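Putative aminomethyltransferase (Leptospirillum rubarum, PDB 3TTG) is a putative aminomethyltransferase of the glycine cleavage T-protein family, and probably binds folate to act in one-carbon transfer. Local coordinates at residues S235-S240 with A244-D249. Sequence-based numbering, arbitrary orientation.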
ATOM      1  N   SER A 235       4.615  -1.247  -8.594  1.00 29.58           N
ATOM      2  CA  SER A 235       6.089  -1.195  -8.616  1.00 30.48           C
ATOM      3  C   SER A 235       6.728  -2.312  -7.798  1.00 30.92           C
ATOM      4  O   SER A 235       7.625  -3.031  -8.283  1.00 31.85           O
ATOM      5  CB  SER A 235       6.603   0.167  -8.129  1.00 30.73           C
ATOM      6  OG  SER A 235       5.928   0.571  -6.964  1.00 33.52           O
ATOM      7  N   GLU A 236       6.339  -2.419  -6.560  1.00 28.08           N
ATOM      8  CA  GLU A 236       6.894  -3.463  -5.676  1.00 28.39           C
ATOM      9  C   GLU A 236       5.973  -4.668  -5.624  1.00 31.96           C
ATOM     10  O   GLU A 236       6.444  -5.757  -5.363  1.00 33.14           O
ATOM     11  CB  GLU A 236       7.099  -2.960  -4.238  1.00 28.79           C
ATOM     12  CG  GLU A 236       8.177  -1.889  -4.052  1.00 32.22           C
ATOM     13  CD  GLU A 236       7.866  -0.575  -4.732  1.00 39.71           C
ATOM     14  OE1 GLU A 236       6.734  -0.087  -4.525  1.00 27.02           O
ATOM     15  OE2 GLU A 236       8.679  -0.096  -5.558  1.00 32.28           O
ATOM     16  N   LEU A 237       4.658  -4.469  -5.805  1.00 27.73           N
ATOM     17  CA  LEU A 237       3.693  -5.563  -5.667  1.00 27.22           C
ATOM     18  C   LEU A 237       3.104  -5.888  -7.009  1.00 30.58           C
ATOM     19  O   LEU A 237       2.347  -5.117  -7.587  1.00 32.40           O
ATOM     20  CB  LEU A 237       2.608  -5.147  -4.651  1.00 25.75           C
ATOM     21  CG  LEU A 237       3.086  -4.552  -3.364  1.00 26.99           C
ATOM     22  CD1 LEU A 237       1.933  -4.039  -2.595  1.00 27.45           C
ATOM     23  CD2 LEU A 237       3.976  -5.507  -2.586  1.00 29.60           C
ATOM     24  N   ASN A 238       3.564  -6.962  -7.573  1.00 28.83           N
ATOM     25  CA  ASN A 238       3.132  -7.416  -8.916  1.00 29.80           C
ATOM     26  C   ASN A 238       3.501  -8.886  -9.027  1.00 32.75           C
ATOM     27  O   ASN A 238       4.142  -9.409  -8.108  1.00 30.43           O
ATOM     28  CB  ASN A 238       3.780  -6.542 -10.031  1.00 30.47           C
ATOM     29  CG  ASN A 238       5.264  -6.639 -10.132  1.00 36.65           C
ATOM     30  OD1 ASN A 238       5.807  -7.708 -10.373  1.00 36.21           O
ATOM     31  ND2 ASN A 238       5.972  -5.542  -9.921  1.00 37.46           N
ATOM     32  N   ASP A 239       3.183  -9.515 -10.156  1.00 30.94           N
ATOM     33  CA  ASP A 239       3.310 -10.962 -10.329  1.00 32.48           C
ATOM     34  C   ASP A 239       4.721 -11.501 -10.463  1.00 33.77           C
ATOM     35  O   ASP A 239       4.834 -12.689 -10.555  1.00 30.85           O
ATOM     36  CB  ASP A 239       2.448 -11.501 -11.454  1.00 34.51           C
ATOM     37  CG  ASP A 239       2.816 -11.129 -12.870  1.00 42.42           C
ATOM     38  OD1 ASP A 239       3.873 -10.508 -13.065  1.00 44.70           O
ATOM     39  OD2 ASP A 239       2.046 -11.474 -13.788  1.00 50.55           O
ATOM     40  N   SER A 240       5.757 -10.672 -10.368  1.00 30.37           N
ATOM     41  CA  SER A 240       7.122 -11.135 -10.244  1.00 32.07           C
ATOM     42  C   SER A 240       7.408 -11.506  -8.786  1.00 32.86           C
ATOM     43  O   SER A 240       8.399 -12.157  -8.525  1.00 31.49           O
ATOM     44  CB  SER A 240       8.102 -10.048 -10.684  1.00 36.27           C
ATOM     45  OG  SER A 240       7.913  -9.775 -12.056  1.00 42.09           O
ATOM     46  N   ALA A 244       5.789 -12.710   0.976  1.00 30.21           N
ATOM     47  CA  ALA A 244       6.907 -12.716   1.945  1.00 31.81           C
ATOM     48  C   ALA A 244       8.140 -11.969   1.420  1.00 35.36           C
ATOM     49  O   ALA A 244       8.810 -11.297   2.198  1.00 32.63           O
ATOM     50  CB  ALA A 244       7.279 -14.097   2.323  1.00 33.72           C
ATOM     51  N   GLU A 245       8.406 -12.015   0.105  1.00 32.70           N
ATOM     52  CA  GLU A 245       9.494 -11.199  -0.460  1.00 33.64           C
ATOM     53  C   GLU A 245       9.219  -9.718  -0.223  1.00 34.20           C
ATOM     54  O   GLU A 245      10.115  -8.965   0.117  1.00 34.24           O
ATOM     55  CB  GLU A 245       9.642 -11.449  -1.949  1.00 35.48           C
ATOM     56  CG  GLU A 245      10.178 -12.822  -2.237  1.00 38.28           C
ATOM     57  CD  GLU A 245      10.350 -13.055  -3.722  1.00 49.44           C
ATOM     58  OE1 GLU A 245       9.513 -12.580  -4.531  1.00 34.18           O
ATOM     59  OE2 GLU A 245      11.333 -13.739  -4.074  1.00 44.40           O
ATOM     60  N   ALA A 246       7.975  -9.309  -0.418  1.00 33.76           N
ATOM     61  CA  ALA A 246       7.521  -7.919  -0.183  1.00 34.02           C
ATOM     62  C   ALA A 246       7.435  -7.477   1.288  1.00 34.92           C
ATOM     63  O   ALA A 246       7.205  -6.288   1.536  1.00 33.17           O
ATOM     64  CB  ALA A 246       6.183  -7.712  -0.853  1.00 33.95           C
ATOM     65  N   GLY A 247       7.714  -8.359   2.256  1.00 32.12           N
ATOM     66  CA  GLY A 247       7.627  -8.010   3.661  1.00 30.72           C
ATOM     67  C   GLY A 247       6.197  -7.819   4.159  1.00 31.34           C
ATOM     68  O   GLY A 247       5.996  -7.168   5.179  1.00 31.39           O
ATOM     69  N   LEU A 248       5.194  -8.375   3.465  1.00 26.03           N
ATOM     70  CA  LEU A 248       3.799  -8.119   3.731  1.00 25.62           C
ATOM     71  C   LEU A 248       2.960  -9.383   4.009  1.00 30.36           C
ATOM     72  O   LEU A 248       1.754  -9.286   4.091  1.00 30.35           O
ATOM     73  CB  LEU A 248       3.220  -7.352   2.562  1.00 24.06           C
ATOM     74  CG  LEU A 248       3.684  -5.921   2.442  1.00 27.70           C
ATOM     75  CD1 LEU A 248       3.109  -5.300   1.172  1.00 27.79           C
ATOM     76  CD2 LEU A 248       3.175  -5.108   3.640  1.00 29.60           C
ATOM     77  N   ASP A 249       3.581 -10.520   4.209  1.00 27.90           N
ATOM     78  CA  ASP A 249       2.832 -11.702   4.554  1.00 28.83           C
ATOM     79  C   ASP A 249       2.282 -11.616   6.016  1.00 32.68           C
ATOM     80  O   ASP A 249       1.242 -12.190   6.260  1.00 31.78           O
ATOM     81  CB  ASP A 249       3.628 -12.989   4.344  1.00 29.99           C
ATOM     82  CG  ASP A 249       4.862 -13.127   5.178  1.00 32.73           C
ATOM     83  OD1 ASP A 249       5.649 -12.149   5.239  1.00 33.38           O
ATOM     84  OD2 ASP A 249       5.080 -14.240   5.730  1.00 33.62           O
TER
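Within the long loop that joins helix 218-227 to helix 249-252, in a part of the chain that belongs by sequence to the aminomethyltransferase folate-binding domain family, the chain doubles back and Leu237 meets Ala246 and Leu248. One methyl does most of the touching: Leu237 CD2 lies 3.6 Å from Ala246 CB and 3.9 Å from Leu248 CD1. The other branch of the fork reaches the same neighbour, with Leu237 CD1 4.1 Å from Leu248 CD1, and the two leucine side chains cross at about a right angle. Leu237 has CG anti to its carbonyl carbon and beside the backbone N (chi1 -47°), which brings the two methyls up against the side chains of Ala246 and Leu248. Ala246 and Gly247 belong to a type I beta turn closed by Gly247 N to Ala244 O, and Leu248 follows as the N-cap of helix 249-252. Tyr77 of strand 75-81 packs on both leucines, while Tyr327 of strand 321-329, in the C-terminal barrel, touches Ala246. Glu236 OE1 forms a salt bridge with Arg312 and Glu245 OE2 one with Arg277; Glu245 OE1 also takes a hydrogen bond from Phe242 N, in the link between the segments. On the 235-240 side an Asx turn shapes the chain: Ser240 N donates to Asn238 OD1 at 3.0 Å, in the carbonyl plane and nearly straight at 164°.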